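Local coordinates for uncharacterized protein (PDB 5I20), which transports a broad range of amino acids, including threonine, methionine, lysine and glutamate, across the cell inner membrane, at residues A[34-39]-A[186-191]; A[44-49]-A[216-221]; A[73-78]-A[223-228]; A[102-107]-A[158-163]; A[164-169]-A[179-184]. All blocks are in the same frame, centred on the assembly; numbering follows the deposited sequence.

All five contacts join transmembrane helices. Contacts 1 and 2 share helix 32-53, which meets helix 181-199 and then helix 209-221; their centres are about 12 Å apart, on the same side of the chain's centre. Contacts 1, 2 and 3 interleave along the chain. Contacts 4 and 5 follow one another inside the loops these close, and both use helix 150-169. Contact 3 lies about 5 Å from contact 5 and about 13 Å from contact 4, centre to centre. Contacts 3 and 4 touch the same bound lipid chain near the middle, consistent with the large central substrate cavity. Contacts 2 and 4 lie on opposite sides of the centre, their centres about 24 Å apart.

Contact 1: A[34-39]-A[186-191]; sequences LLTALT and LATAAL
The Ala189 methyl lies over the backbone of Ala37. Its CB is 3.5 Å from Ala37 O. The same CB is 4.0 Å from Ala37 CA. Ala37 answers in kind, with its CB 3.6 Å from Ala189 O. Each methyl thus rests on the carbonyl of the other helix. The two CA atoms come within 4.0 Å, so the backbones nearly touch, with the methyls beside this near-contact. A second, looser pair lies beside the alanines. Thr36 CG2 and Thr188 CG2 face each other at 4.5 Å. This is close packing of two transmembrane helices through small residues, with the helix segments running antiparallel. It joins helix 32-53, in the first EamA family region, to helix 181-199, in the second. Both threonines keep their hydroxyls for their own helix. At Thr36 the first torsion (chi1 -62°) turns OG1 back along the helix, where it is hydrogen-bonded to Pro32 O, and points the methyl at the neighbour. Thr188 does the same with Phe184 O. The two hydroxyls are thus satisfied within their own helices, and the threonines turn only methyls to each other. Helix 65-88 covers one flank. Its His79 and Phe83 touch Thr36, and its Leu75 touches Thr188. Ser192, one turn further along helix 181-199, packs against both Thr36 and Ala37.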
# COMPACT_ATOMS: atom_id res chain seq x y z
N LEU A 34 -15.41 -5.79 -7.31
CA LEU A 34 -16.09 -6.83 -6.55
C LEU A 34 -15.13 -7.45 -5.54
O LEU A 34 -15.51 -7.73 -4.40
CB LEU A 34 -16.64 -7.91 -7.47
CG LEU A 34 -17.43 -9.02 -6.77
CD1 LEU A 34 -18.68 -8.46 -6.11
CD2 LEU A 34 -17.78 -10.14 -7.73
N LEU A 35 -13.88 -7.64 -5.96
CA LEU A 35 -12.86 -8.22 -5.09
C LEU A 35 -12.56 -7.28 -3.94
O LEU A 35 -12.29 -7.71 -2.82
CB LEU A 35 -11.59 -8.52 -5.89
CG LEU A 35 -10.49 -9.33 -5.20
CD1 LEU A 35 -10.99 -10.73 -4.85
CD2 LEU A 35 -9.24 -9.41 -6.07
N THR A 36 -12.62 -5.98 -4.22
CA THR A 36 -12.41 -4.96 -3.21
C THR A 36 -13.57 -4.96 -2.21
O THR A 36 -13.35 -4.94 -1.00
CB THR A 36 -12.28 -3.56 -3.85
OG1 THR A 36 -11.13 -3.54 -4.71
CG2 THR A 36 -12.13 -2.49 -2.79
N ALA A 37 -14.79 -5.00 -2.73
CA ALA A 37 -15.99 -5.05 -1.90
C ALA A 37 -15.99 -6.24 -0.95
O ALA A 37 -16.36 -6.11 0.22
CB ALA A 37 -17.23 -5.09 -2.78
N LEU A 38 -15.57 -7.40 -1.45
CA LEU A 38 -15.53 -8.60 -0.64
C LEU A 38 -14.41 -8.55 0.40
O LEU A 38 -14.63 -8.86 1.57
CB LEU A 38 -15.37 -9.84 -1.52
CG LEU A 38 -16.52 -10.19 -2.47
CD1 LEU A 38 -16.14 -11.34 -3.39
CD2 LEU A 38 -17.80 -10.52 -1.70
N THR A 39 -13.22 -8.14 -0.02
CA THR A 39 -12.07 -8.16 0.87
C THR A 39 -12.11 -7.05 1.93
O THR A 39 -11.61 -7.23 3.04
CB THR A 39 -10.75 -8.05 0.08
OG1 THR A 39 -10.84 -6.98 -0.87
CG2 THR A 39 -10.47 -9.35 -0.66
N LEU A 186 -15.47 -0.57 5.40
CA LEU A 186 -16.86 -0.91 5.13
C LEU A 186 -17.48 0.08 4.15
O LEU A 186 -18.21 -0.32 3.23
CB LEU A 186 -17.67 -0.97 6.42
CG LEU A 186 -17.32 -2.11 7.37
CD1 LEU A 186 -18.14 -2.04 8.65
CD2 LEU A 186 -17.49 -3.46 6.69
N ALA A 187 -17.19 1.36 4.34
CA ALA A 187 -17.68 2.39 3.43
C ALA A 187 -17.08 2.20 2.04
O ALA A 187 -17.79 2.29 1.04
CB ALA A 187 -17.34 3.78 3.97
N THR A 188 -15.78 1.92 1.99
CA THR A 188 -15.11 1.65 0.72
C THR A 188 -15.69 0.42 0.04
O THR A 188 -15.85 0.39 -1.18
CB THR A 188 -13.59 1.45 0.91
OG1 THR A 188 -13.02 2.61 1.53
CG2 THR A 188 -12.90 1.22 -0.43
N ALA A 189 -16.02 -0.59 0.84
CA ALA A 189 -16.63 -1.80 0.31
C ALA A 189 -18.02 -1.51 -0.25
O ALA A 189 -18.40 -2.05 -1.29
CB ALA A 189 -16.71 -2.87 1.39
N ALA A 190 -18.77 -0.66 0.44
CA ALA A 190 -20.11 -0.29 -0.01
C ALA A 190 -20.04 0.44 -1.35
O ALA A 190 -20.82 0.15 -2.26
CB ALA A 190 -20.81 0.57 1.03
N LEU A 191 -19.11 1.37 -1.47
CA LEU A 191 -18.91 2.11 -2.71
C LEU A 191 -18.40 1.20 -3.83
O LEU A 191 -18.85 1.30 -4.98
CB LEU A 191 -17.93 3.27 -2.50
CG LEU A 191 -18.41 4.43 -1.63
CD1 LEU A 191 -17.29 5.43 -1.40
CD2 LEU A 191 -19.61 5.11 -2.26

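Contact 2: A[44-49]-A[216-221]; sequences GAVGIA and LGIGPV
Val46 points at the turn of helix 209-221 that holds Gly217 and Ile218. The contact joins the two EamA family regions of this DMT-superfamily transporter through two transmembrane helices, 32-53 and 209-221, close to a kink in the second. There a wider pi-type turn spans 217-221, and Pro220 N makes no bond to the turn before. The CA atoms of Val46 and Ile218 are 6.5 Å apart. One branch of Val46 does the touching. CG1 stands opposite the backbone N (chi1 174°), which puts CG2 beside that N, facing the other helix. CG2 meets the Ile218 backbone first, at 4.1 Å from CA. Ile218 lies alongside instead of pointing in. Its CG1 sits beside its own backbone N (chi1 -58°), and the chain to CD1 is fully extended. Ile218 also packs on Ile42, one turn before Val46, and sits on the surface, where it may face lipid. At the kink, Pro220 O accepts a hydrogen bond from Trp17 NE1. No hydrogen bond links the segments. The fit is loose and mostly apolar, though Val46 CG2 also comes near Gly217 O. The side chains come closest at Val46 CG2 and Ile218 CG1, 4.4 Å apart.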
# COMPACT_ATOMS: atom_id res chain seq x y z
N GLY A 44 -12.92 -4.81 7.18
CA GLY A 44 -13.64 -4.00 8.14
C GLY A 44 -14.18 -4.84 9.28
O GLY A 44 -14.28 -4.38 10.41
N ALA A 45 -14.52 -6.09 8.97
CA ALA A 45 -15.07 -7.00 9.97
C ALA A 45 -14.01 -7.40 10.98
O ALA A 45 -14.30 -7.57 12.17
CB ALA A 45 -15.67 -8.22 9.30
N VAL A 46 -12.78 -7.57 10.51
CA VAL A 46 -11.66 -7.90 11.38
C VAL A 46 -11.40 -6.77 12.37
O VAL A 46 -11.15 -7.01 13.55
CB VAL A 46 -10.38 -8.17 10.57
CG1 VAL A 46 -9.19 -8.38 11.50
CG2 VAL A 46 -10.57 -9.39 9.68
N GLY A 47 -11.48 -5.54 11.88
CA GLY A 47 -11.31 -4.37 12.72
C GLY A 47 -12.38 -4.25 13.79
O GLY A 47 -12.10 -3.83 14.91
N ILE A 48 -13.60 -4.63 13.44
CA ILE A 48 -14.69 -4.64 14.41
C ILE A 48 -14.44 -5.70 15.47
O ILE A 48 -14.54 -5.43 16.67
CB ILE A 48 -16.05 -4.89 13.73
CG1 ILE A 48 -16.39 -3.76 12.76
CG2 ILE A 48 -17.15 -5.04 14.77
CD1 ILE A 48 -17.65 -3.99 11.96
N ALA A 49 -14.11 -6.90 15.02
CA ALA A 49 -13.84 -8.02 15.92
C ALA A 49 -12.66 -7.75 16.83
O ALA A 49 -12.63 -8.18 17.98
CB ALA A 49 -13.61 -9.30 15.12
N LEU A 216 -6.75 -12.33 1.70
CA LEU A 216 -6.57 -10.92 1.36
C LEU A 216 -7.35 -10.03 2.33
O LEU A 216 -6.85 -9.00 2.77
CB LEU A 216 -7.01 -10.65 -0.08
CG LEU A 216 -6.20 -11.26 -1.21
CD1 LEU A 216 -6.82 -10.92 -2.56
CD2 LEU A 216 -4.76 -10.78 -1.16
N GLY A 217 -8.56 -10.46 2.66
CA GLY A 217 -9.43 -9.69 3.53
C GLY A 217 -8.93 -9.59 4.96
O GLY A 217 -9.05 -8.55 5.60
N ILE A 218 -8.37 -10.68 5.47
CA ILE A 218 -7.87 -10.71 6.84
C ILE A 218 -6.49 -10.07 6.97
O ILE A 218 -6.23 -9.31 7.89
CB ILE A 218 -7.81 -12.16 7.38
CG1 ILE A 218 -9.19 -12.81 7.32
CG2 ILE A 218 -7.28 -12.18 8.81
CD1 ILE A 218 -9.23 -14.22 7.88
N GLY A 219 -5.60 -10.38 6.02
CA GLY A 219 -4.22 -9.94 6.10
C GLY A 219 -3.95 -8.56 5.52
O GLY A 219 -3.95 -7.57 6.25
N PRO A 220 -3.71 -8.49 4.20
CA PRO A 220 -3.38 -7.25 3.48
C PRO A 220 -4.45 -6.16 3.59
O PRO A 220 -4.25 -5.07 3.06
CB PRO A 220 -3.23 -7.72 2.03
CG PRO A 220 -2.86 -9.16 2.14
CD PRO A 220 -3.63 -9.67 3.32
N VAL A 221 -5.56 -6.46 4.25
CA VAL A 221 -6.61 -5.48 4.47
C VAL A 221 -7.01 -5.42 5.95
O VAL A 221 -6.91 -4.37 6.59
CB VAL A 221 -7.87 -5.78 3.62
CG1 VAL A 221 -8.99 -4.83 4.00
CG2 VAL A 221 -7.55 -5.66 2.14

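Contact 3: A[73-78]-A[223-228]; sequences GGLFGY and IAFYTW. With OLC ((2R)-2,3-dihydroxypropyl (9Z)-octadec-9-enoate), chain G.
The rings of Tyr78 and Phe225 meet at their edges, coming from opposite directions. Tyr78 OH lies in the plane of the Phe225 ring, 3.3 Å from CZ. Phe225 CZ in turn lies near the plane of the Tyr78 ring. At another part of its edge the Tyr78 ring has Gly74 O of its own helix. Leu75 CD2 approaches Phe225 obliquely, 3.9 Å from CE1, as the two side chains slide past each other. The bound oleoyl chain is the other neighbour. Its C11 comes obliquely to the tyrosine, 3.4 Å from Tyr78 CE2. Its C8 is 3.1 Å from Tyr78 OH. The lipid chain runs through the middle of the molecule, consistent with the large central cavity that serves as the substrate-binding site in this basket-shaped transporter. Helix 65-88 and the start of helix 224-234 meet beside it. Tyr78 reaches this place from an unusual start: CG sits between the backbone N and the carbonyl carbon (chi1 87°). A leucine in place of Tyr78 would probably leave the Phe225 edge without its hydroxyl neighbour and open a gap beside the lipid chain. Further aromatic rings surround the pair. Trp163 meets Tyr78 with planes at about 50°, and Phe40 meets Phe225 at about 40°.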
# COMPACT_ATOMS: atom_id res chain seq x y z
N GLY A 73 -12.26 8.99 1.28
CA GLY A 73 -11.59 9.61 0.15
C GLY A 73 -10.22 9.00 -0.06
O GLY A 73 -9.74 8.89 -1.19
N GLY A 74 -9.58 8.58 1.03
CA GLY A 74 -8.27 7.98 0.95
C GLY A 74 -8.31 6.59 0.37
O GLY A 74 -7.81 6.34 -0.73
N LEU A 75 -8.93 5.67 1.11
CA LEU A 75 -8.96 4.27 0.72
C LEU A 75 -9.65 4.02 -0.61
O LEU A 75 -9.11 3.33 -1.47
CB LEU A 75 -9.62 3.43 1.81
CG LEU A 75 -8.91 3.41 3.17
CD1 LEU A 75 -9.41 2.26 4.01
CD2 LEU A 75 -7.39 3.33 2.99
N PHE A 76 -10.85 4.58 -0.80
CA PHE A 76 -11.57 4.35 -2.04
C PHE A 76 -10.92 5.09 -3.20
O PHE A 76 -10.86 4.57 -4.32
CB PHE A 76 -13.04 4.76 -1.93
CG PHE A 76 -13.82 4.58 -3.20
CD1 PHE A 76 -14.29 3.32 -3.56
CD2 PHE A 76 -14.06 5.65 -4.04
CE1 PHE A 76 -15.00 3.14 -4.74
CE2 PHE A 76 -14.78 5.48 -5.22
CZ PHE A 76 -15.25 4.22 -5.57
N GLY A 77 -10.44 6.30 -2.93
CA GLY A 77 -9.80 7.12 -3.95
C GLY A 77 -8.67 6.44 -4.69
O GLY A 77 -8.69 6.34 -5.91
N TYR A 78 -7.66 5.97 -3.96
CA TYR A 78 -6.48 5.41 -4.60
C TYR A 78 -6.81 4.07 -5.26
O TYR A 78 -6.17 3.67 -6.23
CB TYR A 78 -5.33 5.27 -3.60
CG TYR A 78 -5.30 3.99 -2.80
CD1 TYR A 78 -6.01 3.87 -1.61
CD2 TYR A 78 -4.55 2.90 -3.23
CE1 TYR A 78 -5.99 2.70 -0.88
CE2 TYR A 78 -4.53 1.73 -2.50
CZ TYR A 78 -5.24 1.64 -1.33
OH TYR A 78 -5.22 0.47 -0.60
N ILE A 223 -5.70 -6.35 8.60
CA ILE A 223 -4.67 -6.07 9.59
C ILE A 223 -3.76 -4.95 9.10
O ILE A 223 -3.41 -4.04 9.86
CB ILE A 223 -3.83 -7.32 9.92
CG1 ILE A 223 -4.70 -8.38 10.59
CG2 ILE A 223 -2.66 -6.96 10.82
CD1 ILE A 223 -3.96 -9.67 10.88
N ALA A 224 -3.41 -5.00 7.82
CA ALA A 224 -2.44 -4.08 7.23
C ALA A 224 -2.86 -2.62 7.34
O ALA A 224 -2.03 -1.76 7.62
CB ALA A 224 -2.20 -4.45 5.79
N PHE A 225 -4.13 -2.31 7.13
CA PHE A 225 -4.57 -0.92 7.19
C PHE A 225 -4.58 -0.40 8.62
O PHE A 225 -4.36 0.79 8.85
CB PHE A 225 -5.94 -0.75 6.53
CG PHE A 225 -5.90 -0.84 5.04
CD1 PHE A 225 -5.34 0.18 4.28
CD2 PHE A 225 -6.40 -1.95 4.38
CE1 PHE A 225 -5.29 0.10 2.90
CE2 PHE A 225 -6.36 -2.04 3.00
CZ PHE A 225 -5.80 -1.01 2.26
N TYR A 226 -4.84 -1.28 9.57
CA TYR A 226 -4.84 -0.87 10.98
C TYR A 226 -3.42 -0.71 11.50
O TYR A 226 -3.13 0.22 12.24
CB TYR A 226 -5.62 -1.88 11.83
CG TYR A 226 -7.02 -2.12 11.32
CD1 TYR A 226 -8.08 -1.34 11.76
CD2 TYR A 226 -7.28 -3.12 10.40
CE1 TYR A 226 -9.37 -1.55 11.30
CE2 TYR A 226 -8.56 -3.34 9.93
CZ TYR A 226 -9.60 -2.56 10.38
OH TYR A 226 -10.87 -2.78 9.92
N THR A 227 -2.54 -1.62 11.10
CA THR A 227 -1.15 -1.57 11.54
C THR A 227 -0.40 -0.44 10.83
O THR A 227 0.60 0.07 11.33
CB THR A 227 -0.44 -2.93 11.32
OG1 THR A 227 0.88 -2.89 11.87
CG2 THR A 227 -0.33 -3.24 9.86
N TRP A 228 -0.90 -0.05 9.66
CA TRP A 228 -0.35 1.08 8.92
C TRP A 228 -0.82 2.38 9.55
O TRP A 228 -0.07 3.36 9.64
CB TRP A 228 -0.77 1.01 7.45
CG TRP A 228 -0.22 2.08 6.56
CD1 TRP A 228 -0.90 3.12 6.01
CD2 TRP A 228 1.14 2.20 6.10
NE1 TRP A 228 -0.06 3.89 5.24
CE2 TRP A 228 1.19 3.35 5.28
CE3 TRP A 228 2.30 1.46 6.31
CZ2 TRP A 228 2.37 3.77 4.67
CZ3 TRP A 228 3.47 1.88 5.70
CH2 TRP A 228 3.50 3.03 4.89
C10 OLC G . -0.40 0.54 -0.85
C9 OLC G . -1.04 -0.47 0.04
C11 OLC G . -1.21 1.16 -1.94
C8 OLC G . -2.46 -0.88 -0.19
C16 OLC G . 0.57 -1.05 -6.13
C12 OLC G . -0.31 1.53 -3.08
C7 OLC G . -2.52 -2.19 -0.89
C15 OLC G . -0.59 -0.12 -6.10
C13 OLC G . -1.09 1.51 -4.35
C6 OLC G . -3.94 -2.60 -1.07
C14 OLC G . -0.19 1.18 -5.49
C5 OLC G . -4.24 -2.78 -2.52
C4 OLC G . -5.50 -3.56 -2.69
C3 OLC G . -5.68 -3.91 -4.13
C2 OLC G . -6.82 -4.86 -4.27

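Contact 4: A[102-107]-A[158-163]; sequences PLLIVL and ACAVIW. With OLC ((2R)-2,3-dihydroxypropyl (9Z)-octadec-9-enoate), chain G.
The wall of what is probably the central cavity includes helix 150-169, and Leu104 packs against the outer side of that helix. One methyl carries the contact. Leu104 CD1 lies 3.9 Å from Ala160 O. It is 4.0 Å from Ala160 CB and the same distance from Val161 CG2. The branch thus rests on the backbone between the two residues, with a methyl of each beside it. In Leu104, chi1 of -69° sets CG anti to the carbonyl carbon, and chi2 of 179° then carries CD1 on, extended, to the other helix. Val161 sits on the surface, so this side of the contact may face lipid. Ala160 O is also hydrogen-bonded to Ser164 OG.

The same helix meets the bound oleoyl chain through Trp163 and Cys159. C10, a carbon of its cis double bond, lies over one face of the Trp163 ring, offset toward the rim and 3.7 Å from CE2. Cys159 SG is 3.8 Å from C13, further along the chain. Trp163 also stacks with Trp228 and meets Trp101 edge to face. A serine in place of Trp163 would probably leave the lipid chain without this flat wall and Trp228 without its stacking partner. An apolar helix pair outside and aromatic rings inside fit the basket-shaped fold of this DMT transporter, with its broad-specificity cavity at the centre.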
# COMPACT_ATOMS: atom_id res chain seq x y z
N PRO A 102 5.93 5.61 -2.16
CA PRO A 102 6.78 5.67 -0.96
C PRO A 102 7.66 6.92 -0.92
O PRO A 102 7.85 7.49 0.15
CB PRO A 102 7.63 4.40 -1.06
CG PRO A 102 6.81 3.47 -1.90
CD PRO A 102 6.15 4.36 -2.91
N LEU A 103 8.18 7.33 -2.07
CA LEU A 103 8.97 8.55 -2.17
C LEU A 103 8.12 9.77 -1.80
O LEU A 103 8.59 10.69 -1.14
CB LEU A 103 9.55 8.71 -3.57
CG LEU A 103 10.34 9.99 -3.88
CD1 LEU A 103 11.54 10.12 -2.96
CD2 LEU A 103 10.78 10.02 -5.34
N LEU A 104 6.86 9.76 -2.23
CA LEU A 104 5.95 10.86 -1.97
C LEU A 104 5.69 11.03 -0.47
O LEU A 104 5.64 12.15 0.03
CB LEU A 104 4.63 10.65 -2.72
CG LEU A 104 4.71 10.78 -4.24
CD1 LEU A 104 3.36 10.53 -4.88
CD2 LEU A 104 5.26 12.15 -4.63
N ILE A 105 5.52 9.91 0.22
CA ILE A 105 5.34 9.93 1.67
C ILE A 105 6.55 10.55 2.36
O ILE A 105 6.40 11.39 3.25
CB ILE A 105 5.08 8.51 2.23
CG1 ILE A 105 3.67 8.05 1.85
CG2 ILE A 105 5.27 8.48 3.74
CD1 ILE A 105 3.31 6.69 2.40
N VAL A 106 7.75 10.15 1.95
CA VAL A 106 8.98 10.71 2.50
C VAL A 106 9.02 12.22 2.29
O VAL A 106 9.26 12.98 3.22
CB VAL A 106 10.24 10.06 1.88
CG1 VAL A 106 11.49 10.77 2.37
CG2 VAL A 106 10.30 8.58 2.21
N LEU A 107 8.77 12.64 1.05
CA LEU A 107 8.76 14.06 0.72
C LEU A 107 7.64 14.82 1.45
O LEU A 107 7.86 15.91 1.96
CB LEU A 107 8.62 14.25 -0.80
CG LEU A 107 9.81 13.77 -1.64
CD1 LEU A 107 9.53 13.88 -3.13
CD2 LEU A 107 11.08 14.55 -1.28
N ALA A 158 -2.22 9.58 -9.87
CA ALA A 158 -3.26 10.06 -8.98
C ALA A 158 -3.41 9.12 -7.79
O ALA A 158 -3.56 9.56 -6.65
CB ALA A 158 -4.59 10.19 -9.72
N CYS A 159 -3.36 7.83 -8.08
CA CYS A 159 -3.38 6.78 -7.07
C CYS A 159 -2.26 6.96 -6.05
O CYS A 159 -2.48 6.88 -4.84
CB CYS A 159 -3.28 5.41 -7.75
SG CYS A 159 -2.77 4.06 -6.69
N ALA A 160 -1.05 7.20 -6.55
CA ALA A 160 0.12 7.37 -5.70
C ALA A 160 -0.01 8.57 -4.77
O ALA A 160 0.33 8.48 -3.59
CB ALA A 160 1.38 7.51 -6.56
N VAL A 161 -0.50 9.68 -5.31
CA VAL A 161 -0.65 10.91 -4.54
C VAL A 161 -1.73 10.79 -3.47
O VAL A 161 -1.53 11.20 -2.32
CB VAL A 161 -0.98 12.11 -5.45
CG1 VAL A 161 -1.28 13.35 -4.62
CG2 VAL A 161 0.15 12.37 -6.42
N ILE A 162 -2.87 10.22 -3.84
CA ILE A 162 -3.98 10.07 -2.92
C ILE A 162 -3.60 9.18 -1.73
O ILE A 162 -3.88 9.51 -0.58
CB ILE A 162 -5.22 9.49 -3.63
CG1 ILE A 162 -5.78 10.52 -4.62
CG2 ILE A 162 -6.30 9.11 -2.63
CD1 ILE A 162 -6.91 10.00 -5.48
N TRP A 163 -2.94 8.06 -2.01
CA TRP A 163 -2.49 7.16 -0.96
C TRP A 163 -1.41 7.80 -0.10
O TRP A 163 -1.39 7.63 1.12
CB TRP A 163 -1.98 5.85 -1.56
CG TRP A 163 -1.33 4.96 -0.54
CD1 TRP A 163 0.01 4.71 -0.40
CD2 TRP A 163 -1.98 4.21 0.49
NE1 TRP A 163 0.22 3.85 0.65
CE2 TRP A 163 -0.98 3.53 1.22
CE3 TRP A 163 -3.32 4.05 0.88
CZ2 TRP A 163 -1.27 2.70 2.30
CZ3 TRP A 163 -3.61 3.23 1.95
CH2 TRP A 163 -2.59 2.56 2.65
C10 OLC G . -0.40 0.54 -0.85
C9 OLC G . -1.04 -0.47 0.04
C11 OLC G . -1.21 1.16 -1.94
C8 OLC G . -2.46 -0.88 -0.19
C16 OLC G . 0.57 -1.05 -6.13
C12 OLC G . -0.31 1.53 -3.08
C7 OLC G . -2.52 -2.19 -0.89
C15 OLC G . -0.59 -0.12 -6.10
C13 OLC G . -1.09 1.51 -4.35
C6 OLC G . -3.94 -2.60 -1.07
C14 OLC G . -0.19 1.18 -5.49
C5 OLC G . -4.24 -2.78 -2.52
C4 OLC G . -5.50 -3.56 -2.69
C3 OLC G . -5.68 -3.91 -4.13
C2 OLC G . -6.82 -4.86 -4.27

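Contact 5: A[164-169]-A[179-184]; sequences SVYSVA and EVVAGF
Within residues 164-169, Tyr166 OH is the atom that meets Phe184 and Val181. It lies 4.0 Å from Phe184 CD2, approaching that ring obliquely. It is 4.4 Å from Val181 CG2. The backbones stand well apart, with the CA atoms of Tyr166 and Phe184 separated by 11.8 Å. The tyrosine bridges this gap because its CG lies opposite the backbone N (chi1 168°) and the ring extends toward helix 181-199. The Phe184 ring carries Val180 O over one face, 3.9 Å above the plane and toward the rim.

A second shell holds Tyr166. Its ring stacks with His70, and its backbone O takes a hydrogen bond from His70 NE2. The side chain and main chain of the tyrosine are thus gripped by the same histidine. The contact joins two consecutive transmembrane helices within the second EamA family region, linked by a loop on the cytoplasmic side. It is buried between their neighbours. Helix 65-88 packs on it through Val67 and Leu75, and helix 224-234 covers Val181 with Phe225 and Tyr226.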
# COMPACT_ATOMS: atom_id res chain seq x y z
N SER A 164 -0.50 8.54 -0.73
CA SER A 164 0.56 9.24 -0.01
C SER A 164 0.01 10.32 0.91
O SER A 164 0.48 10.51 2.03
CB SER A 164 1.56 9.86 -0.98
OG SER A 164 2.24 8.87 -1.72
N VAL A 165 -0.98 11.06 0.41
CA VAL A 165 -1.57 12.13 1.21
C VAL A 165 -2.38 11.51 2.34
O VAL A 165 -2.27 11.94 3.48
CB VAL A 165 -2.44 13.07 0.35
CG1 VAL A 165 -3.31 13.96 1.23
CG2 VAL A 165 -1.56 13.91 -0.56
N TYR A 166 -3.17 10.49 2.02
CA TYR A 166 -3.91 9.75 3.04
C TYR A 166 -3.01 9.27 4.17
O TYR A 166 -3.35 9.39 5.34
CB TYR A 166 -4.63 8.55 2.42
CG TYR A 166 -5.16 7.58 3.45
CD1 TYR A 166 -6.35 7.85 4.13
CD2 TYR A 166 -4.47 6.42 3.76
CE1 TYR A 166 -6.83 6.97 5.09
CE2 TYR A 166 -4.95 5.54 4.71
CZ TYR A 166 -6.13 5.82 5.37
OH TYR A 166 -6.60 4.94 6.32
N SER A 167 -1.85 8.72 3.81
CA SER A 167 -0.91 8.19 4.78
C SER A 167 -0.31 9.28 5.66
O SER A 167 -0.32 9.18 6.89
CB SER A 167 0.21 7.42 4.08
OG SER A 167 -0.29 6.32 3.36
N VAL A 168 0.22 10.31 5.03
CA VAL A 168 0.85 11.41 5.76
C VAL A 168 -0.19 12.19 6.58
O VAL A 168 0.08 12.57 7.72
CB VAL A 168 1.58 12.37 4.79
CG1 VAL A 168 2.06 13.62 5.51
CG2 VAL A 168 2.75 11.65 4.13
N ALA A 169 -1.36 12.41 6.00
CA ALA A 169 -2.41 13.17 6.68
C ALA A 169 -3.03 12.39 7.84
O ALA A 169 -3.75 12.96 8.66
CB ALA A 169 -3.49 13.60 5.70
N GLU A 179 -9.50 1.68 15.22
CA GLU A 179 -10.67 0.88 14.84
C GLU A 179 -11.61 1.62 13.89
O GLU A 179 -12.48 1.00 13.28
CB GLU A 179 -11.44 0.45 16.09
CG GLU A 179 -11.10 1.22 17.36
CD GLU A 179 -9.86 0.69 18.06
OE1 GLU A 179 -9.66 -0.55 18.07
OE2 GLU A 179 -9.08 1.51 18.59
N VAL A 180 -11.42 2.93 13.75
CA VAL A 180 -12.24 3.74 12.85
C VAL A 180 -11.98 3.34 11.39
O VAL A 180 -12.87 3.45 10.55
CB VAL A 180 -11.96 5.25 13.06
CG1 VAL A 180 -12.72 6.09 12.04
CG2 VAL A 180 -12.36 5.65 14.48
N VAL A 181 -10.78 2.83 11.11
CA VAL A 181 -10.41 2.33 9.79
C VAL A 181 -11.40 1.28 9.28
O VAL A 181 -11.65 1.17 8.08
CB VAL A 181 -8.97 1.75 9.80
CG1 VAL A 181 -8.67 0.98 8.51
CG2 VAL A 181 -7.95 2.87 10.00
N ALA A 182 -11.97 0.51 10.21
CA ALA A 182 -13.02 -0.45 9.88
C ALA A 182 -14.18 0.25 9.18
O ALA A 182 -14.77 -0.28 8.24
CB ALA A 182 -13.50 -1.17 11.13
N GLY A 183 -14.50 1.46 9.65
CA GLY A 183 -15.54 2.26 9.04
C GLY A 183 -15.15 2.69 7.64
O GLY A 183 -15.98 2.77 6.74
N PHE A 184 -13.86 2.98 7.46
CA PHE A 184 -13.32 3.34 6.15
C PHE A 184 -13.43 2.17 5.19
O PHE A 184 -13.80 2.33 4.03
CB PHE A 184 -11.86 3.78 6.26
CG PHE A 184 -11.64 4.98 7.12
CD1 PHE A 184 -12.67 5.86 7.41
CD2 PHE A 184 -10.38 5.25 7.64
CE1 PHE A 184 -12.46 6.97 8.21
CE2 PHE A 184 -10.15 6.36 8.43
CZ PHE A 184 -11.19 7.22 8.72